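Local coordinates for protein fatty acid amide hydrolase (Candida albicans, PDB 6KVR) that probably hydrolyses amides of monocarboxylic acids, fatty acid amides among them, to the free acid and ammonia, as a serine hydrolase of the amidase signature family, at residues A[104-108]-A[126-130]; A[204-208]-A[404-408]; A[274-279]-A[293-297]. All blocks are in the same frame, centred on the assembly; numbering follows the deposited sequence.

Contact 1. Residues A[104-108]-A[126-130]; sequences FKAFA and IDEGL
Phe104 on helix 100-118 packs against Gly129 and Leu130 in the first turns of helix 126-143, an apolar contact between two nearly antiparallel helices at the fold's periphery. The short helical segments run at 163° to each other, their axes 10.7 Å apart at closest approach. With CG anti to the backbone N (chi1 175°), the Phe104 ring lies against the backbone of the facing helix. Gly129 C sits over one face toward the rim, 3.5 Å from Phe104 CZ; the missing side chain at Gly129 lets the ring come this close. Ile126 O meets the ring edge near its plane, 3.5 Å from Phe104 CZ. Phe104 CE2 comes within 3.4 Å of Leu130 N, which lies obliquely to the ring. This is a helical hairpin, with the short strand 123-124 in its connection. Ala108 CB, one turn on in the same helix, lies on the opposite face toward its rim, and this methyl also touches Ile126 CG2 at 4.0 Å. At the more open margin, Lys105 CE brushes Leu130 CD1 at 4.2 Å. Tyr198 meets the Phe104 ring edge-to-face, while Ala106 and Phe107 turn to helix 76-82. Glu128, pointing away, forms a salt bridge with Lys166.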
loop_
_atom_site.group_PDB
_atom_site.type_symbol
_atom_site.label_atom_id
_atom_site.label_comp_id
_atom_site.label_asym_id
_atom_site.label_seq_id
_atom_site.Cartn_x
_atom_site.Cartn_y
_atom_site.Cartn_z
ATOM N N PHE A 104 33.109 -12.385 -15.206
ATOM C CA PHE A 104 32.626 -11.215 -15.932
ATOM C C PHE A 104 32.930 -11.302 -17.424
ATOM O O PHE A 104 32.076 -10.977 -18.259
ATOM C CB PHE A 104 33.242 -9.948 -15.354
ATOM C CG PHE A 104 32.879 -8.716 -16.124
ATOM C CD1 PHE A 104 31.612 -8.167 -16.012
ATOM C CD2 PHE A 104 33.784 -8.139 -16.992
ATOM C CE1 PHE A 104 31.281 -7.046 -16.729
ATOM C CE2 PHE A 104 33.457 -7.021 -17.712
ATOM C CZ PHE A 104 32.204 -6.473 -17.593
ATOM N N LYS A 105 34.154 -11.701 -17.777
ATOM C CA LYS A 105 34.571 -11.688 -19.178
ATOM C C LYS A 105 33.744 -12.654 -20.018
ATOM O O LYS A 105 33.477 -12.387 -21.198
ATOM C CB LYS A 105 36.057 -12.033 -19.286
ATOM C CG LYS A 105 36.975 -11.135 -18.474
ATOM C CD LYS A 105 38.418 -11.226 -18.950
ATOM C CE LYS A 105 39.004 -9.859 -19.232
ATOM N NZ LYS A 105 38.505 -9.345 -20.542
ATOM N N ALA A 106 33.341 -13.788 -19.437
ATOM C CA ALA A 106 32.485 -14.708 -20.177
ATOM C C ALA A 106 31.139 -14.062 -20.478
ATOM O O ALA A 106 30.719 -13.988 -21.639
ATOM C CB ALA A 106 32.306 -16.009 -19.400
ATOM N N PHE A 107 30.471 -13.548 -19.437
ATOM C CA PHE A 107 29.184 -12.891 -19.627
ATOM C C PHE A 107 29.312 -11.670 -20.530
ATOM O O PHE A 107 28.452 -11.428 -21.387
ATOM C CB PHE A 107 28.594 -12.510 -18.266
ATOM C CG PHE A 107 27.934 -13.656 -17.566
ATOM C CD1 PHE A 107 26.672 -14.080 -17.953
ATOM C CD2 PHE A 107 28.580 -14.323 -16.534
ATOM C CE1 PHE A 107 26.070 -15.142 -17.325
ATOM C CE2 PHE A 107 27.985 -15.390 -15.902
ATOM C CZ PHE A 107 26.722 -15.800 -16.292
ATOM N N ALA A 108 30.389 -10.902 -20.371
ATOM C CA ALA A 108 30.590 -9.729 -21.216
ATOM C C ALA A 108 30.680 -10.122 -22.689
ATOM O O ALA A 108 30.077 -9.475 -23.562
ATOM C CB ALA A 108 31.855 -8.985 -20.776
ATOM N N ILE A 126 31.601 -2.126 -20.927
ATOM C CA ILE A 126 32.316 -3.344 -20.548
ATOM C C ILE A 126 33.565 -2.998 -19.750
ATOM O O ILE A 126 33.919 -3.696 -18.792
ATOM C CB ILE A 126 32.656 -4.173 -21.807
ATOM C CG1 ILE A 126 31.385 -4.549 -22.577
ATOM C CG2 ILE A 126 33.443 -5.428 -21.445
ATOM C CD1 ILE A 126 30.329 -5.227 -21.731
ATOM N N ASP A 127 34.249 -1.910 -20.130
ATOM C CA ASP A 127 35.466 -1.499 -19.433
ATOM C C ASP A 127 35.187 -1.156 -17.969
ATOM O O ASP A 127 35.910 -1.604 -17.066
ATOM C CB ASP A 127 36.102 -0.315 -20.164
ATOM C CG ASP A 127 35.117 0.834 -20.387
ATOM O OD1 ASP A 127 35.556 1.940 -20.806
ATOM O OD2 ASP A 127 33.903 0.635 -20.149
ATOM N N GLU A 128 34.135 -0.364 -17.708
ATOM C CA GLU A 128 33.777 -0.082 -16.323
ATOM C C GLU A 128 33.385 -1.354 -15.598
ATOM O O GLU A 128 33.708 -1.531 -14.420
ATOM C CB GLU A 128 32.637 0.925 -16.256
ATOM C CG GLU A 128 32.922 2.266 -16.904
ATOM C CD GLU A 128 31.689 3.150 -16.904
ATOM O OE1 GLU A 128 30.940 3.108 -15.906
ATOM O OE2 GLU A 128 31.458 3.868 -17.897
ATOM N N GLY A 129 32.669 -2.247 -16.283
ATOM C CA GLY A 129 32.359 -3.533 -15.686
ATOM C C GLY A 129 33.611 -4.278 -15.262
ATOM O O GLY A 129 33.678 -4.812 -14.151
ATOM N N LEU A 130 34.632 -4.292 -16.128
ATOM C CA LEU A 130 35.880 -4.986 -15.811
ATOM C C LEU A 130 36.512 -4.431 -14.535
ATOM O O LEU A 130 36.919 -5.189 -13.645
ATOM C CB LEU A 130 36.851 -4.880 -16.997
ATOM C CG LEU A 130 38.186 -5.612 -16.793
ATOM C CD1 LEU A 130 37.934 -7.058 -16.359
ATOM C CD2 LEU A 130 39.109 -5.541 -18.030
#

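Contact 2. Residues A[204-208]-A[404-408]; sequences PQTLM and QRKLL
Gln404 on helix 402-409 reaches across to Thr206, in the loop that follows strand 199-201, and ties helix to loop with a single side-chain hydrogen bond. Its CB points toward the loop, and the chain bends at chi2 (-79°); the side chain crosses that of Thr206 at about a right angle. CD lies 3.8 Å from Thr206 CB. OE1 packs against the same carbon, Thr206 CB, at 3.5 Å, but has its hydrogen bond with Tyr172 OH. NE2 donates to Thr206 O over 3.1 Å, with an N-H...O angle of 179°; the acceptor lies in the amide plane, and the donor is in the carbonyl plane on a lone pair. Bonds at both ends thus fix the rotation of the amide. NE2 also touches CG of Met208, a selenomethionine, at 3.7 Å.

One turn on, Leu408 completes the contact with both methyl groups: CD1 packs on Thr206 CG2 at 3.9 Å, and CD2 on Gln205 CG at 3.8 Å. The polar end of Gln205 is held by Glu413, Pro414, Thr416 and Thr419. Thr206 OG1 donates to Gln205 O and accepts from Met208 N, forming an ST turn that shapes the loop beside Leu207, a predicted substrate-binding residue. Helix 417-423 packs on both partners, touching Thr206 and Met208 of the loop and Gln404 of the other helix, and Met208 comes close to Ile254 just beyond strand 248-253.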
loop_
_atom_site.group_PDB
_atom_site.type_symbol
_atom_site.label_atom_id
_atom_site.label_comp_id
_atom_site.label_asym_id
_atom_site.label_seq_id
_atom_site.Cartn_x
_atom_site.Cartn_y
_atom_site.Cartn_z
ATOM N N PRO A 204 10.675 0.274 -25.015
ATOM C CA PRO A 204 9.953 1.089 -25.995
ATOM C C PRO A 204 9.779 2.532 -25.540
ATOM O O PRO A 204 9.785 2.841 -24.347
ATOM C CB PRO A 204 8.595 0.388 -26.092
ATOM C CG PRO A 204 8.435 -0.224 -24.697
ATOM C CD PRO A 204 9.817 -0.740 -24.387
ATOM N N GLN A 205 9.616 3.418 -26.524
ATOM C CA GLN A 205 9.071 4.746 -26.272
ATOM C C GLN A 205 7.728 4.652 -25.537
ATOM O O GLN A 205 6.840 3.885 -25.935
ATOM C CB GLN A 205 8.921 5.463 -27.616
ATOM C CG GLN A 205 8.184 6.783 -27.604
ATOM C CD GLN A 205 7.735 7.163 -29.020
ATOM O OE1 GLN A 205 6.765 6.610 -29.549
ATOM N NE2 GLN A 205 8.445 8.092 -29.636
ATOM N N THR A 206 7.592 5.443 -24.464
ATOM C CA THR A 206 6.488 5.566 -23.492
ATOM C C THR A 206 6.509 4.460 -22.442
ATOM O O THR A 206 5.788 4.577 -21.443
ATOM C CB THR A 206 5.063 5.602 -24.102
ATOM O OG1 THR A 206 4.636 4.282 -24.487
ATOM C CG2 THR A 206 4.963 6.547 -25.302
ATOM N N LEU A 207 7.299 3.397 -22.617
ATOM C CA LEU A 207 7.343 2.256 -21.693
ATOM C C LEU A 207 6.010 1.529 -21.613
ATOM O O LEU A 207 5.747 0.842 -20.641
ATOM C CB LEU A 207 7.762 2.675 -20.277
ATOM C CG LEU A 207 9.029 3.511 -20.180
ATOM C CD1 LEU A 207 9.401 3.779 -18.717
ATOM C CD2 LEU A 207 10.157 2.820 -20.923
HETATM N N MSE A 208 5.139 1.703 -22.594
HETATM C CA MSE A 208 3.823 1.075 -22.581
HETATM C C MSE A 208 3.580 0.306 -23.885
HETATM O O MSE A 208 2.549 0.470 -24.540
HETATM C CB MSE A 208 2.734 2.142 -22.362
HETATM C CG MSE A 208 2.817 2.862 -21.012
HETATM SE SE MSE A 208 2.370 1.521 -19.596
HETATM C CE MSE A 208 0.384 1.595 -19.837
ATOM N N GLN A 404 2.531 11.638 -20.257
ATOM C CA GLN A 404 3.098 11.102 -21.496
ATOM C C GLN A 404 3.242 12.206 -22.542
ATOM O O GLN A 404 4.283 12.316 -23.208
ATOM C CB GLN A 404 2.230 9.961 -22.039
ATOM C CG GLN A 404 2.241 8.673 -21.211
ATOM C CD GLN A 404 3.483 7.800 -21.448
ATOM O OE1 GLN A 404 4.513 8.270 -21.940
ATOM N NE2 GLN A 404 3.382 6.519 -21.087
ATOM N N ARG A 405 2.209 13.047 -22.689
ATOM C CA ARG A 405 2.271 14.136 -23.667
ATOM C C ARG A 405 3.371 15.146 -23.321
ATOM O O ARG A 405 4.090 15.612 -24.208
ATOM C CB ARG A 405 0.911 14.834 -23.772
ATOM C CG ARG A 405 0.749 15.714 -25.026
ATOM C CD ARG A 405 -0.711 16.037 -25.304
ATOM N NE ARG A 405 -1.349 16.553 -24.101
ATOM C CZ ARG A 405 -2.220 15.872 -23.366
ATOM N NH1 ARG A 405 -2.644 14.671 -23.732
ATOM N NH2 ARG A 405 -2.662 16.401 -22.229
ATOM N N LYS A 406 3.527 15.487 -22.037
ATOM C CA LYS A 406 4.586 16.419 -21.661
ATOM C C LYS A 406 5.963 15.863 -21.995
ATOM O O LYS A 406 6.814 16.577 -22.543
ATOM C CB LYS A 406 4.506 16.758 -20.178
ATOM C CG LYS A 406 5.561 17.764 -19.763
ATOM C CD LYS A 406 6.150 17.411 -18.406
ATOM C CE LYS A 406 5.301 17.961 -17.276
ATOM N NZ LYS A 406 5.217 19.447 -17.339
ATOM N N LEU A 407 6.207 14.588 -21.675
ATOM C CA LEU A 407 7.533 14.028 -21.941
ATOM C C LEU A 407 7.777 13.830 -23.433
ATOM O O LEU A 407 8.907 13.977 -23.889
ATOM C CB LEU A 407 7.709 12.716 -21.185
ATOM C CG LEU A 407 7.697 12.875 -19.655
ATOM C CD1 LEU A 407 7.190 11.606 -18.999
ATOM C CD2 LEU A 407 9.088 13.238 -19.132
ATOM N N LEU A 408 6.738 13.525 -24.207
ATOM C CA LEU A 408 6.912 13.296 -25.639
ATOM C C LEU A 408 7.016 14.607 -26.415
ATOM O O LEU A 408 7.873 14.737 -27.296
ATOM C CB LEU A 408 5.762 12.446 -26.184
ATOM C CG LEU A 408 5.779 10.933 -25.887
ATOM C CD1 LEU A 408 4.426 10.277 -26.201
ATOM C CD2 LEU A 408 6.922 10.195 -26.595
#

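Contact 3. Residues A[274-279]-A[293-297]; sequences TKRISV and PAVAG
Thr274 keeps OG1 between its backbone N and carbonyl carbon (chi1 55°), which turns CG2 to Pro293 and Val295 while OG1 bonds to Asp491. Ile277 has CG1 anti to the carbonyl carbon (chi1 -75°), which leaves CG2 anti to the backbone N and facing Ala296. Thr274 CG2 stands 3.7 Å from Pro293 CG and equally near Val295 CG2; the Thr274 side chain crosses those of Pro293 and Val295 at about a right angle. Ile277 CG2 meets Ala296 CB at 3.7 Å; Val279 CG1, two residues on in the same segment, reaches the same methyl, Ala296 CB, at 3.9 Å.

No direct hydrogen bond joins the two segments. One water accepts from Lys275 N at 3.1 Å and donates to Ala294 O, linking the two backbones. A second accepts from Ala296 N at 3.1 Å and lies beside Ile277 O, so close that this end is doubtful. Ile277 is also backed by helix 303-317, and Ser278 OG bonds to Asp323. Val295 and Gly297 pair by backbone with Asp253 and Gly251. Here the loop after strand 268-271 lies against the start of strand 295-300, an inner strand of the amidase signature fold's mixed beta-sheet, close to the predicted substrate-binding Ile254.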
loop_
_atom_site.group_PDB
_atom_site.type_symbol
_atom_site.label_atom_id
_atom_site.label_comp_id
_atom_site.label_asym_id
_atom_site.label_seq_id
_atom_site.Cartn_x
_atom_site.Cartn_y
_atom_site.Cartn_z
ATOM N N THR A 274 3.143 -5.666 -5.111
ATOM C CA THR A 274 3.646 -4.301 -5.004
ATOM C C THR A 274 4.250 -4.050 -3.629
ATOM O O THR A 274 3.865 -4.667 -2.628
ATOM C CB THR A 274 2.547 -3.268 -5.261
ATOM O OG1 THR A 274 1.447 -3.511 -4.374
ATOM C CG2 THR A 274 2.062 -3.317 -6.721
ATOM N N LYS A 275 5.219 -3.135 -3.602
ATOM C CA LYS A 275 5.811 -2.549 -2.404
ATOM C C LYS A 275 6.765 -3.485 -1.676
ATOM O O LYS A 275 7.070 -3.264 -0.515
ATOM C CB LYS A 275 4.736 -2.022 -1.448
ATOM C CG LYS A 275 3.757 -1.057 -2.135
ATOM C CD LYS A 275 2.311 -1.337 -1.731
ATOM C CE LYS A 275 1.796 -0.337 -0.664
ATOM N NZ LYS A 275 0.597 -0.811 0.131
ATOM N N ARG A 276 7.277 -4.517 -2.337
ATOM C CA ARG A 276 8.373 -5.287 -1.775
ATOM C C ARG A 276 9.721 -4.848 -2.344
ATOM O O ARG A 276 10.688 -4.682 -1.593
ATOM C CB ARG A 276 8.142 -6.784 -2.032
ATOM C CG ARG A 276 6.825 -7.315 -1.493
ATOM C CD ARG A 276 6.810 -8.847 -1.369
ATOM N NE ARG A 276 7.495 -9.331 -0.175
ATOM C CZ ARG A 276 7.408 -10.569 0.303
ATOM N NH1 ARG A 276 6.616 -11.471 -0.253
ATOM N NH2 ARG A 276 8.147 -10.912 1.360
ATOM N N ILE A 277 9.785 -4.619 -3.653
ATOM C CA ILE A 277 10.983 -4.164 -4.342
ATOM C C ILE A 277 10.771 -2.695 -4.704
ATOM O O ILE A 277 9.696 -2.324 -5.186
ATOM C CB ILE A 277 11.267 -5.041 -5.585
ATOM C CG1 ILE A 277 11.833 -6.400 -5.152
ATOM C CG2 ILE A 277 12.298 -4.425 -6.477
ATOM C CD1 ILE A 277 10.838 -7.339 -4.589
ATOM N N SER A 278 11.774 -1.856 -4.447
ATOM C CA SER A 278 11.636 -0.426 -4.724
ATOM C C SER A 278 11.635 -0.101 -6.220
ATOM O O SER A 278 12.419 -0.655 -7.001
ATOM C CB SER A 278 12.766 0.352 -4.059
ATOM O OG SER A 278 12.616 1.740 -4.323
ATOM N N VAL A 279 10.756 0.830 -6.614
ATOM C CA VAL A 279 10.805 1.450 -7.937
ATOM C C VAL A 279 11.287 2.892 -7.863
ATOM O O VAL A 279 11.265 3.596 -8.872
ATOM C CB VAL A 279 9.452 1.377 -8.673
ATOM C CG1 VAL A 279 9.031 -0.075 -8.898
ATOM C CG2 VAL A 279 8.378 2.134 -7.905
ATOM N N PRO A 293 -0.131 0.487 -9.309
ATOM C CA PRO A 293 1.290 0.836 -9.203
ATOM C C PRO A 293 2.176 -0.162 -9.933
ATOM O O PRO A 293 1.900 -1.364 -9.979
ATOM C CB PRO A 293 1.552 0.827 -7.687
ATOM C CG PRO A 293 0.464 0.010 -7.097
ATOM C CD PRO A 293 -0.727 0.135 -8.009
ATOM N N ALA A 294 3.239 0.368 -10.524
ATOM C CA ALA A 294 4.257 -0.433 -11.166
ATOM C C ALA A 294 5.037 -1.229 -10.123
ATOM O O ALA A 294 4.912 -1.031 -8.915
ATOM C CB ALA A 294 5.207 0.452 -11.968
ATOM N N VAL A 295 5.864 -2.142 -10.616
ATOM C CA VAL A 295 6.575 -3.087 -9.774
ATOM C C VAL A 295 7.884 -3.403 -10.475
ATOM O O VAL A 295 7.971 -3.359 -11.703
ATOM C CB VAL A 295 5.690 -4.337 -9.543
ATOM C CG1 VAL A 295 6.340 -5.613 -10.074
ATOM C CG2 VAL A 295 5.277 -4.452 -8.102
ATOM N N ALA A 296 8.919 -3.680 -9.699
ATOM C CA ALA A 296 10.192 -4.088 -10.257
ATOM C C ALA A 296 10.478 -5.517 -9.815
ATOM O O ALA A 296 9.982 -5.970 -8.784
ATOM C CB ALA A 296 11.316 -3.146 -9.813
ATOM N N GLY A 297 11.269 -6.240 -10.593
ATOM C CA GLY A 297 11.552 -7.609 -10.231
ATOM C C GLY A 297 12.542 -8.296 -11.149
ATOM O O GLY A 297 12.947 -7.754 -12.177
HETATM O O HOH W 1 5.783 -1.331 -6.091
HETATM O O HOH W 2 8.011 -3.316 -6.730
#

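In the fold
Along the chain contact 1 closes first, contact 2 then opens, and contact 3 falls wholly between the two halves of contact 2. The centres of contact 1 and contact 2 are about 32 Å apart, those of contact 1 and contact 3 about 28 Å, and those of contact 2 and contact 3 about 20 Å; none touches another. All lie within the amidase family sequence, in a fold built round a mixed beta-sheet: strand 123-124, just before helix 126-143, is an outermost strand, whereas strand 295-300 of contact 3 lies inside it. Contacts 2 and 3 approach the predicted substrate site, both close to Ile254, while contact 1 joins peripheral helices away from it.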